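Local structure of anaerobically-induced outer membrane porin OprE (Pseudomonas aeruginosa, 4FRX) at residues R169-R175 with R315-G320; N216-F220 with D251-G255; P126-V131 with K194-A198. The protein probably acts as a porin, forming a beta-barrel channel across the outer membrane through which small solutes pass. The contacts are given in a common frame with arbitrary orientation. Numbering follows the deposited sequence.

Contact 1 (R169-R175 with R315-G320); sequences RNSTDNR and RGDGEG
R175 lays its guanidinium flat on that of R315, with centres 4.1 Å apart and planes at 15°, a stack of like charges with the acids D317, E319 and D191 close by. In the plane of the R175 group, NH1 donates to D317 OD2 at 3.1 Å and to E319 OE2 at 2.9 Å, a salt-bridge network in which R175 takes chi1 m, chi2 t and chi3 p. D191 pairs with R315, and D317 OD2 also bonds S185. The 315-320 backbone makes a type I' turn from G316 to E319, closed by E319 N to G316 O at 3.1 Å, with D317 and G318 at positive phi. Against its far end, CA of R169 lies 5.2 Å from CA of E319. Here R169 N donates almost linearly to E319 O at 3.0 Å, R169 NE reaches G318 O at 3.0 Å, and N170 ND2 (chi1 p) reaches D317 O at 3.1 Å, while R169 NH1 goes on to N134. G320 is needed where it stands, since a CB would clash with R169 CD. S171 OG accepts from D173 N at 2.9 Å, an ST turn, and a water lies 2.6 Å from D173 O and, more weakly bonded, 2.9 Å from E319 OE1, bridging the segments. Two long loops knitted by charges and backbone carbonyls are consistent with the inward-folded extracellular loops of an OprD-family beta-barrel.

Contact 2 (N216-F220 with D251-G255); sequences NLDDF and DGKNG
D251 opens the second segment with an extended backbone and chi1 t, its N weakly bonded to F220 O at 3.3 Å while its OD2 accepts from D219 N at 2.9 Å. A water donating to D251 OD2 at 2.5 Å and to D218 OD1 at 2.7 Å mediates between two carboxylates whose OD2 and OD1 stand 3.7 Å apart. G252 follows at phi/psi 53/-127, its CA 4.1 Å from CA of D219; a side chain here would run into D219 OD1, so the close approach depends on glycine. K253 starts a 3-10 turn, its N donating to D219 OD1 at 3.0 Å, with D219 in chi1 m. N254 N then donates to D219 O at 3.0 Å, and its side chain (chi1 t) turns to Y264 and V279. G255 completes the turn through its N to G252 O at 2.9 Å. D219 can serve with N, O and OD1 at once because the facing segment is itself a tight turn, F220 N to L217 O at 3.0 Å, with D218 at -56/131 and D219 at 76/3, the angles of type II. The turn joins strand 208-217 to strand 221-234, and the segment it meets leaves strand 237-250 for helix 257-261.

Contact 3 (P126-V131 with K194-A198); sequences PKLPVV and KFYYA
A tight beta hairpin packed on the wall of a beta-barrel is the motif here: segment 126-131 folds back on itself through a type I turn from L128 to V131, with L128 N to V131 O at 2.8 Å, and presents apolar groups to alternate residues of strand 195-203. P126 leads, its CG 4.2 Å from Y197 OH, a hydroxyl that is hydrogen-bonded to Q147 of strand 142-150. L128 (chi1 m, chi2 t) sets CD1 3.7 Å from Y197 CD2. P129, at the first corner of the turn with phi/psi -62/-23, is turned elsewhere, against Y213 and F225. V130, the second corner at -105/-3, has the nearest CA-CA approach, 7.4 Å to Y197, a spacing wide enough that side chains rather than backbones must fill the gap. Its CG2 sits 4.1 Å from Y197 CB, and its O is 3.5 Å from F195 CZ. The facing strand is fully extended, so F195 (chi1 t) and Y197 (chi1 p) point toward the hairpin while Y196 between them does not. The principle is general: every second residue of a barrel strand faces the same side, and a loop folded within can pack on that row. V131 (chi1 p) finishes the contact with one methyl that touches both rings, CG1 lying 3.9 Å from F195 CE2 and, over the ring face, 4.4 Å from Y197 CG.

Followed from the N terminus, the chain first lays down hairpin 126-131, whose partner arrives only after strands 142-150 and 156-167 and the loop holding 169-175. Contact 3 therefore closes at 194-198 after contact 1 has opened, and the two cross. Contact 2 opens next, at 216-220, and closes at 251-255, in series after contact 3 and wholly within the span of contact 1, which closes last at 315-320. Contacts 2 and 3 touch through neighbouring strands 195-203 and 208-217, with D218 N 2.8 Å from K194 O, a probable hydrogen bond. Together they tie loops from distant parts of the sequence to one another and to one barrel sheet.

Contact 1 (R169-R175 with R315-G320)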
ATOM      1  N   ARG A 169       3.933   7.551  -7.491  1.00  9.19           N
ATOM      2  CA  ARG A 169       2.812   7.423  -8.417  1.00 12.69           C
ATOM      3  C   ARG A 169       2.737   8.619  -9.376  1.00 11.70           C
ATOM      4  O   ARG A 169       2.236   8.494 -10.497  1.00 12.24           O
ATOM      5  CB  ARG A 169       1.496   7.260  -7.637  1.00 12.80           C
ATOM      6  CG  ARG A 169       1.164   8.448  -6.747  1.00  9.45           C
ATOM      7  CD  ARG A 169       0.172   8.065  -5.658  1.00  6.81           C
ATOM      8  NE  ARG A 169      -0.063   9.197  -4.766  1.00  8.10           N
ATOM      9  CZ  ARG A 169      -0.921   9.187  -3.757  1.00 14.28           C
ATOM     10  NH1 ARG A 169      -1.599   8.081  -3.478  1.00 12.91           N
ATOM     11  NH2 ARG A 169      -1.069  10.270  -3.006  1.00 16.69           N
ATOM     12  N   ASN A 170       3.270   9.762  -8.941  1.00 12.57           N
ATOM     13  CA  ASN A 170       3.213  11.004  -9.703  1.00 11.27           C
ATOM     14  C   ASN A 170       4.589  11.424 -10.222  1.00 13.47           C
ATOM     15  O   ASN A 170       4.860  12.619 -10.384  1.00 14.88           O
ATOM     16  CB  ASN A 170       2.677  12.122  -8.817  1.00 14.86           C
ATOM     17  CG  ASN A 170       3.563  12.362  -7.602  1.00 15.18           C
ATOM     18  OD1 ASN A 170       4.367  11.502  -7.231  1.00 12.41           O
ATOM     19  ND2 ASN A 170       3.419  13.525  -6.979  1.00 16.47           N
ATOM     20  N   SER A 171       5.449  10.447 -10.478  1.00 13.33           N
ATOM     21  CA  SER A 171       6.831  10.719 -10.865  1.00 19.46           C
ATOM     22  C   SER A 171       7.352   9.732 -11.910  1.00 15.29           C
ATOM     23  O   SER A 171       6.778   8.658 -12.106  1.00 15.21           O
ATOM     24  CB  SER A 171       7.732  10.673  -9.628  1.00 27.21           C
ATOM     25  OG  SER A 171       9.093  10.847  -9.984  1.00 26.90           O
ATOM     26  N   THR A 172       8.442  10.098 -12.580  1.00 10.72           N
ATOM     27  CA  THR A 172       9.140   9.158 -13.461  1.00 16.73           C
ATOM     28  C   THR A 172      10.498   8.764 -12.881  1.00 19.00           C
ATOM     29  O   THR A 172      11.208   7.942 -13.463  1.00 20.18           O
ATOM     30  CB  THR A 172       9.420   9.775 -14.848  1.00 17.96           C
ATOM     31  OG1 THR A 172      10.285  10.906 -14.687  1.00 21.36           O
ATOM     32  CG2 THR A 172       8.123  10.223 -15.523  1.00 18.57           C
ATOM     33  N   ASP A 173      10.865   9.369 -11.754  1.00 16.67           N
ATOM     34  CA  ASP A 173      12.209   9.211 -11.202  1.00 19.81           C
ATOM     35  C   ASP A 173      12.268   8.296  -9.987  1.00 20.51           C
ATOM     36  O   ASP A 173      11.392   8.325  -9.115  1.00 19.11           O
ATOM     37  CB  ASP A 173      12.801  10.571 -10.811  1.00 26.93           C
ATOM     38  CG  ASP A 173      12.836  11.550 -11.971  1.00 33.17           C
ATOM     39  OD1 ASP A 173      13.511  11.250 -12.976  1.00 32.14           O
ATOM     40  OD2 ASP A 173      12.192  12.616 -11.874  1.00 40.70           O
ATOM     41  N   ASN A 174      13.325   7.497  -9.928  1.00 18.33           N
ATOM     42  CA  ASN A 174      13.629   6.737  -8.726  1.00 14.77           C
ATOM     43  C   ASN A 174      14.378   7.608  -7.730  1.00 19.36           C
ATOM     44  O   ASN A 174      15.296   8.343  -8.098  1.00 17.26           O
ATOM     45  CB  ASN A 174      14.446   5.498  -9.080  1.00 18.88           C
ATOM     46  CG  ASN A 174      13.594   4.410  -9.702  1.00 23.59           C
ATOM     47  OD1 ASN A 174      13.774   4.046 -10.862  1.00 32.86           O
ATOM     48  ND2 ASN A 174      12.658   3.878  -8.923  1.00 19.52           N
ATOM     49  N   ARG A 175      13.969   7.534  -6.468  1.00 12.98           N
ATOM     50  CA  ARG A 175      14.590   8.308  -5.399  1.00 12.78           C
ATOM     51  C   ARG A 175      14.843   7.396  -4.212  1.00 16.11           C
ATOM     52  O   ARG A 175      14.247   6.322  -4.116  1.00 13.30           O
ATOM     53  CB  ARG A 175      13.659   9.449  -4.980  1.00 19.38           C
ATOM     54  CG  ARG A 175      13.282  10.392  -6.111  1.00 18.92           C
ATOM     55  CD  ARG A 175      12.213  11.372  -5.663  1.00 21.15           C
ATOM     56  NE  ARG A 175      12.665  12.185  -4.536  1.00 25.46           N
ATOM     57  CZ  ARG A 175      11.880  13.008  -3.847  1.00 29.41           C
ATOM     58  NH1 ARG A 175      10.597  13.117  -4.168  1.00 25.32           N
ATOM     59  NH2 ARG A 175      12.373  13.712  -2.832  1.00 25.31           N
ATOM     60  N   ARG A 315       7.879   8.486   0.685  1.00 12.32           N
ATOM     61  CA  ARG A 315       8.763   9.538   0.151  1.00 13.12           C
ATOM     62  C   ARG A 315       8.178  10.930   0.398  1.00 17.59           C
ATOM     63  O   ARG A 315       8.912  11.917   0.543  1.00 21.08           O
ATOM     64  CB  ARG A 315       9.034   9.281  -1.354  1.00 12.96           C
ATOM     65  CG  ARG A 315       9.794  10.386  -2.149  1.00 21.87           C
ATOM     66  CD  ARG A 315      10.845  11.161  -1.343  1.00 34.42           C
ATOM     67  NE  ARG A 315      12.135  10.518  -1.240  1.00 31.85           N
ATOM     68  CZ  ARG A 315      13.136  10.965  -0.486  1.00 30.72           C
ATOM     69  NH1 ARG A 315      13.012  12.061   0.257  1.00 23.08           N
ATOM     70  NH2 ARG A 315      14.276  10.304  -0.481  1.00 32.65           N
ATOM     71  N   GLY A 316       6.858  11.016   0.494  1.00 11.98           N
ATOM     72  CA  GLY A 316       6.213  12.317   0.554  1.00 19.47           C
ATOM     73  C   GLY A 316       6.129  12.930  -0.843  1.00 23.84           C
ATOM     74  O   GLY A 316       6.236  12.220  -1.843  1.00 17.93           O
ATOM     75  N   ASP A 317       5.943  14.247  -0.911  1.00 21.15           N
ATOM     76  CA  ASP A 317       5.781  14.955  -2.189  1.00 21.70           C
ATOM     77  C   ASP A 317       4.642  14.375  -3.028  1.00 21.57           C
ATOM     78  O   ASP A 317       4.701  14.392  -4.261  1.00 19.27           O
ATOM     79  CB  ASP A 317       7.080  14.937  -3.014  1.00 23.05           C
ATOM     80  CG  ASP A 317       8.203  15.723  -2.366  1.00 27.77           C
ATOM     81  OD1 ASP A 317       7.975  16.887  -1.977  1.00 28.28           O
ATOM     82  OD2 ASP A 317       9.319  15.171  -2.249  1.00 34.21           O
ATOM     83  N   GLY A 318       3.618  13.851  -2.357  1.00 23.13           N
ATOM     84  CA  GLY A 318       2.452  13.295  -3.029  1.00 19.66           C
ATOM     85  C   GLY A 318       2.663  11.974  -3.744  1.00 23.17           C
ATOM     86  O   GLY A 318       1.824  11.568  -4.557  1.00 17.77           O
ATOM     87  N   GLU A 319       3.762  11.286  -3.433  1.00 13.22           N
ATOM     88  CA  GLU A 319       4.156  10.108  -4.204  1.00 13.27           C
ATOM     89  C   GLU A 319       3.379   8.835  -3.849  1.00 14.10           C
ATOM     90  O   GLU A 319       3.423   7.848  -4.580  1.00 13.55           O
ATOM     91  CB  GLU A 319       5.659   9.865  -4.065  1.00 14.42           C
ATOM     92  CG  GLU A 319       6.496  10.888  -4.818  1.00 16.94           C
ATOM     93  CD  GLU A 319       7.922  10.430  -5.018  1.00 25.37           C
ATOM     94  OE1 GLU A 319       8.190   9.221  -4.822  1.00 20.51           O
ATOM     95  OE2 GLU A 319       8.766  11.276  -5.375  1.00 31.63           O
ATOM     96  N   GLY A 320       2.662   8.878  -2.730  1.00 12.88           N
ATOM     97  CA  GLY A 320       1.839   7.752  -2.312  1.00 16.52           C
ATOM     98  C   GLY A 320       2.568   6.821  -1.362  1.00 15.01           C
ATOM     99  O   GLY A 320       3.762   6.562  -1.510  1.00 17.06           O
TER
HETATM  100  O   HOH W   1       9.639   9.077  -7.347  1.00 19.65           O

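Contact 2 (N216-F220 with D251-G255)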
ATOM      1  N   ASN A 216      13.537  -3.502   7.670  1.00  6.88           N
ATOM      2  CA  ASN A 216      14.612  -2.668   8.197  1.00  7.18           C
ATOM      3  C   ASN A 216      15.026  -1.567   7.219  1.00 10.04           C
ATOM      4  O   ASN A 216      15.758  -1.826   6.277  1.00 11.35           O
ATOM      5  CB  ASN A 216      15.823  -3.559   8.534  1.00 11.56           C
ATOM      6  CG  ASN A 216      17.047  -2.769   8.981  1.00 20.33           C
ATOM      7  OD1 ASN A 216      18.177  -3.207   8.767  1.00 22.86           O
ATOM      8  ND2 ASN A 216      16.831  -1.613   9.603  1.00 12.57           N
ATOM      9  N   LEU A 217      14.562  -0.339   7.442  1.00 10.44           N
ATOM     10  CA  LEU A 217      15.074   0.785   6.675  1.00  6.49           C
ATOM     11  C   LEU A 217      16.345   1.253   7.345  1.00 10.69           C
ATOM     12  O   LEU A 217      16.320   1.752   8.479  1.00 10.07           O
ATOM     13  CB  LEU A 217      14.074   1.938   6.604  1.00 11.32           C
ATOM     14  CG  LEU A 217      14.573   3.105   5.738  1.00 10.35           C
ATOM     15  CD1 LEU A 217      14.854   2.672   4.297  1.00 10.24           C
ATOM     16  CD2 LEU A 217      13.579   4.282   5.768  1.00  8.53           C
ATOM     17  N   ASP A 218      17.465   1.074   6.657  1.00  8.88           N
ATOM     18  CA  ASP A 218      18.750   1.414   7.254  1.00 14.99           C
ATOM     19  C   ASP A 218      18.817   2.871   7.721  1.00 13.65           C
ATOM     20  O   ASP A 218      18.440   3.787   6.982  1.00 14.44           O
ATOM     21  CB  ASP A 218      19.896   1.085   6.302  1.00 18.16           C
ATOM     22  CG  ASP A 218      21.247   1.138   6.991  1.00 34.02           C
ATOM     23  OD1 ASP A 218      21.514   0.256   7.839  1.00 29.85           O
ATOM     24  OD2 ASP A 218      22.029   2.073   6.704  1.00 40.85           O
ATOM     25  N   ASP A 219      19.280   3.045   8.964  1.00 11.03           N
ATOM     26  CA  ASP A 219      19.426   4.336   9.654  1.00 15.08           C
ATOM     27  C   ASP A 219      18.128   4.931  10.166  1.00 12.81           C
ATOM     28  O   ASP A 219      18.126   6.028  10.727  1.00 10.94           O
ATOM     29  CB  ASP A 219      20.186   5.359   8.809  1.00 15.19           C
ATOM     30  CG  ASP A 219      21.678   5.118   8.834  1.00 22.82           C
ATOM     31  OD1 ASP A 219      22.177   4.724   9.910  1.00 22.91           O
ATOM     32  OD2 ASP A 219      22.339   5.308   7.788  1.00 22.10           O
ATOM     33  N   PHE A 220      17.037   4.196   9.992  1.00  7.21           N
ATOM     34  CA  PHE A 220      15.732   4.664  10.434  1.00  8.11           C
ATOM     35  C   PHE A 220      15.054   3.690  11.387  1.00  9.74           C
ATOM     36  O   PHE A 220      14.799   4.045  12.538  1.00 10.90           O
ATOM     37  CB  PHE A 220      14.810   4.976   9.252  1.00  7.99           C
ATOM     38  CG  PHE A 220      15.110   6.295   8.582  1.00  9.78           C
ATOM     39  CD1 PHE A 220      14.627   7.482   9.117  1.00 10.37           C
ATOM     40  CD2 PHE A 220      15.885   6.340   7.432  1.00  8.92           C
ATOM     41  CE1 PHE A 220      14.904   8.714   8.505  1.00 10.87           C
ATOM     42  CE2 PHE A 220      16.174   7.550   6.812  1.00  9.93           C
ATOM     43  CZ  PHE A 220      15.667   8.743   7.340  1.00 12.73           C
ATOM     44  N   ASP A 251      16.900   2.254  14.327  1.00  9.86           N
ATOM     45  CA  ASP A 251      18.055   1.593  13.733  1.00 15.24           C
ATOM     46  C   ASP A 251      19.058   2.666  13.352  1.00 16.34           C
ATOM     47  O   ASP A 251      18.670   3.744  12.907  1.00  8.59           O
ATOM     48  CB  ASP A 251      17.649   0.808  12.480  1.00 15.44           C
ATOM     49  CG  ASP A 251      18.848   0.182  11.767  1.00 23.40           C
ATOM     50  OD1 ASP A 251      19.230  -0.947  12.138  1.00 30.28           O
ATOM     51  OD2 ASP A 251      19.417   0.812  10.846  1.00 24.11           O
ATOM     52  N   GLY A 252      20.342   2.383  13.546  1.00 18.97           N
ATOM     53  CA  GLY A 252      21.394   3.285  13.100  1.00 15.24           C
ATOM     54  C   GLY A 252      21.253   4.722  13.578  1.00 13.49           C
ATOM     55  O   GLY A 252      21.104   4.969  14.770  1.00 16.79           O
ATOM     56  N   LYS A 253      21.283   5.662  12.636  1.00 13.80           N
ATOM     57  CA  LYS A 253      21.287   7.094  12.947  1.00 17.85           C
ATOM     58  C   LYS A 253      20.092   7.547  13.783  1.00 17.46           C
ATOM     59  O   LYS A 253      20.233   8.334  14.720  1.00 14.06           O
ATOM     60  CB  LYS A 253      21.381   7.912  11.663  1.00 14.71           C
ATOM     61  CG  LYS A 253      22.712   7.722  10.933  1.00 23.47           C
ATOM     62  CD  LYS A 253      22.831   8.653   9.742  1.00 32.51           C
ATOM     63  CE  LYS A 253      24.184   8.531   9.049  1.00 39.28           C
ATOM     64  NZ  LYS A 253      25.311   8.683  10.009  1.00 39.33           N
ATOM     65  N   ASN A 254      18.914   7.038  13.449  1.00 13.84           N
ATOM     66  CA  ASN A 254      17.721   7.372  14.205  1.00  7.97           C
ATOM     67  C   ASN A 254      17.830   6.958  15.678  1.00 12.39           C
ATOM     68  O   ASN A 254      17.216   7.570  16.557  1.00 10.75           O
ATOM     69  CB  ASN A 254      16.499   6.731  13.549  1.00  7.25           C
ATOM     70  CG  ASN A 254      15.229   6.997  14.310  1.00 14.41           C
ATOM     71  OD1 ASN A 254      14.757   6.154  15.075  1.00 11.41           O
ATOM     72  ND2 ASN A 254      14.674   8.188  14.124  1.00  9.60           N
ATOM     73  N   GLY A 255      18.630   5.925  15.950  1.00 11.60           N
ATOM     74  CA  GLY A 255      18.812   5.430  17.308  1.00 11.79           C
ATOM     75  C   GLY A 255      19.892   6.170  18.101  1.00 16.11           C
ATOM     76  O   GLY A 255      20.211   5.802  19.227  1.00 18.19           O
TER
HETATM   77  O   HOH W   2      21.894   0.743  10.472  1.00 46.94           O

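Contact 3 (P126-V131 with K194-A198)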
ATOM      1  N   PRO A 126       6.167  -5.043  -4.257  1.00  9.95           N
ATOM      2  CA  PRO A 126       5.766  -5.969  -3.192  1.00  8.23           C
ATOM      3  C   PRO A 126       4.403  -5.605  -2.586  1.00  9.28           C
ATOM      4  O   PRO A 126       4.022  -4.446  -2.591  1.00  9.40           O
ATOM      5  CB  PRO A 126       6.874  -5.806  -2.140  1.00  9.14           C
ATOM      6  CG  PRO A 126       8.024  -5.120  -2.870  1.00 14.34           C
ATOM      7  CD  PRO A 126       7.372  -4.270  -3.913  1.00 14.10           C
ATOM      8  N   LYS A 127       3.678  -6.602  -2.088  1.00  9.14           N
ATOM      9  CA  LYS A 127       2.458  -6.358  -1.330  1.00 15.88           C
ATOM     10  C   LYS A 127       2.525  -7.142  -0.015  1.00 15.67           C
ATOM     11  O   LYS A 127       1.844  -8.150   0.145  1.00 11.31           O
ATOM     12  CB  LYS A 127       1.227  -6.766  -2.147  1.00 15.24           C
ATOM     13  CG  LYS A 127       1.082  -6.028  -3.474  1.00 21.35           C
ATOM     14  CD  LYS A 127      -0.216  -6.387  -4.181  1.00 31.74           C
ATOM     15  CE  LYS A 127      -1.425  -6.047  -3.322  1.00 43.35           C
ATOM     16  NZ  LYS A 127      -1.625  -4.577  -3.175  1.00 51.68           N
ATOM     17  N   LEU A 128       3.341  -6.657   0.922  1.00 10.59           N
ATOM     18  CA  LEU A 128       3.697  -7.405   2.129  1.00  5.65           C
ATOM     19  C   LEU A 128       3.403  -6.563   3.341  1.00 10.33           C
ATOM     20  O   LEU A 128       3.278  -5.346   3.232  1.00  9.18           O
ATOM     21  CB  LEU A 128       5.204  -7.709   2.135  1.00  5.26           C
ATOM     22  CG  LEU A 128       5.760  -8.507   0.963  1.00  7.77           C
ATOM     23  CD1 LEU A 128       7.262  -8.687   1.134  1.00 11.65           C
ATOM     24  CD2 LEU A 128       5.057  -9.843   0.828  1.00 12.11           C
ATOM     25  N   PRO A 129       3.319  -7.195   4.516  1.00  9.67           N
ATOM     26  CA  PRO A 129       3.016  -6.379   5.701  1.00 10.92           C
ATOM     27  C   PRO A 129       4.052  -5.307   6.043  1.00 11.87           C
ATOM     28  O   PRO A 129       3.691  -4.341   6.695  1.00 10.61           O
ATOM     29  CB  PRO A 129       2.920  -7.415   6.814  1.00  9.74           C
ATOM     30  CG  PRO A 129       2.394  -8.647   6.096  1.00  8.37           C
ATOM     31  CD  PRO A 129       3.101  -8.640   4.762  1.00  8.96           C
ATOM     32  N   VAL A 130       5.298  -5.456   5.601  1.00  5.59           N
ATOM     33  CA  VAL A 130       6.323  -4.479   5.931  1.00  6.84           C
ATOM     34  C   VAL A 130       6.656  -3.586   4.730  1.00  7.94           C
ATOM     35  O   VAL A 130       7.449  -2.665   4.848  1.00  7.29           O
ATOM     36  CB  VAL A 130       7.603  -5.173   6.435  1.00 11.32           C
ATOM     37  CG1 VAL A 130       7.361  -5.759   7.823  1.00  9.94           C
ATOM     38  CG2 VAL A 130       8.004  -6.276   5.474  1.00  9.79           C
ATOM     39  N   VAL A 131       6.029  -3.859   3.588  1.00  4.89           N
ATOM     40  CA  VAL A 131       6.168  -3.000   2.408  1.00  9.37           C
ATOM     41  C   VAL A 131       5.140  -3.346   1.331  1.00 11.32           C
ATOM     42  O   VAL A 131       5.080  -4.471   0.829  1.00  6.21           O
ATOM     43  CB  VAL A 131       7.613  -3.023   1.808  1.00 11.90           C
ATOM     44  CG1 VAL A 131       8.091  -4.456   1.542  1.00  8.29           C
ATOM     45  CG2 VAL A 131       7.701  -2.137   0.532  1.00 11.44           C
ATOM     46  N   LYS A 194      18.967   1.704   1.597  1.00 17.78           N
ATOM     47  CA  LYS A 194      18.928   0.291   1.955  1.00 13.14           C
ATOM     48  C   LYS A 194      17.715  -0.081   2.810  1.00 13.27           C
ATOM     49  O   LYS A 194      17.591   0.355   3.952  1.00 13.30           O
ATOM     50  CB  LYS A 194      20.215  -0.133   2.677  1.00 17.36           C
ATOM     51  CG  LYS A 194      21.463  -0.046   1.815  1.00 28.40           C
ATOM     52  CD  LYS A 194      22.724  -0.321   2.627  1.00 36.89           C
ATOM     53  N   PHE A 195      16.832  -0.903   2.251  1.00 11.68           N
ATOM     54  CA  PHE A 195      15.713  -1.471   3.005  1.00  7.87           C
ATOM     55  C   PHE A 195      15.738  -2.984   2.841  1.00 14.35           C
ATOM     56  O   PHE A 195      15.626  -3.491   1.727  1.00 12.47           O
ATOM     57  CB  PHE A 195      14.364  -0.901   2.533  1.00 12.40           C
ATOM     58  CG  PHE A 195      13.164  -1.540   3.204  1.00 13.24           C
ATOM     59  CD1 PHE A 195      12.764  -1.142   4.475  1.00  5.40           C
ATOM     60  CD2 PHE A 195      12.437  -2.538   2.562  1.00 10.58           C
ATOM     61  CE1 PHE A 195      11.660  -1.748   5.111  1.00  5.71           C
ATOM     62  CE2 PHE A 195      11.334  -3.130   3.177  1.00 10.52           C
ATOM     63  CZ  PHE A 195      10.950  -2.730   4.460  1.00 11.61           C
ATOM     64  N   TYR A 196      15.881  -3.699   3.955  1.00 12.34           N
ATOM     65  CA  TYR A 196      15.913  -5.159   3.945  1.00  9.98           C
ATOM     66  C   TYR A 196      14.627  -5.697   4.501  1.00 10.32           C
ATOM     67  O   TYR A 196      14.089  -5.142   5.457  1.00  9.83           O
ATOM     68  CB  TYR A 196      17.040  -5.657   4.850  1.00 15.47           C
ATOM     69  CG  TYR A 196      18.368  -5.037   4.551  1.00 18.66           C
ATOM     70  CD1 TYR A 196      19.107  -5.444   3.455  1.00 21.96           C
ATOM     71  CD2 TYR A 196      18.894  -4.041   5.370  1.00 18.11           C
ATOM     72  CE1 TYR A 196      20.339  -4.879   3.178  1.00 34.35           C
ATOM     73  CE2 TYR A 196      20.115  -3.468   5.097  1.00 32.22           C
ATOM     74  CZ  TYR A 196      20.837  -3.890   4.005  1.00 33.83           C
ATOM     75  OH  TYR A 196      22.057  -3.317   3.739  1.00 40.69           O
ATOM     76  N   TYR A 197      14.139  -6.792   3.919  1.00  5.90           N
ATOM     77  CA  TYR A 197      12.906  -7.387   4.380  1.00  6.74           C
ATOM     78  C   TYR A 197      12.934  -8.895   4.187  1.00  9.24           C
ATOM     79  O   TYR A 197      13.639  -9.403   3.327  1.00 10.64           O
ATOM     80  CB  TYR A 197      11.685  -6.763   3.696  1.00  5.63           C
ATOM     81  CG  TYR A 197      11.633  -6.936   2.178  1.00 10.03           C
ATOM     82  CD1 TYR A 197      12.385  -6.111   1.341  1.00 10.69           C
ATOM     83  CD2 TYR A 197      10.824  -7.908   1.593  1.00 14.88           C
ATOM     84  CE1 TYR A 197      12.328  -6.238  -0.037  1.00  8.66           C
ATOM     85  CE2 TYR A 197      10.763  -8.056   0.204  1.00  9.48           C
ATOM     86  CZ  TYR A 197      11.523  -7.221  -0.604  1.00  8.66           C
ATOM     87  OH  TYR A 197      11.474  -7.348  -1.974  1.00 10.96           O
ATOM     88  N   ALA A 198      12.172  -9.591   5.012  1.00  8.98           N
ATOM     89  CA  ALA A 198      12.088 -11.038   4.967  1.00 10.56           C
ATOM     90  C   ALA A 198      10.861 -11.459   5.733  1.00  8.12           C
ATOM     91  O   ALA A 198      10.484 -10.821   6.705  1.00 12.78           O
ATOM     92  CB  ALA A 198      13.339 -11.678   5.587  1.00 12.79           C
TER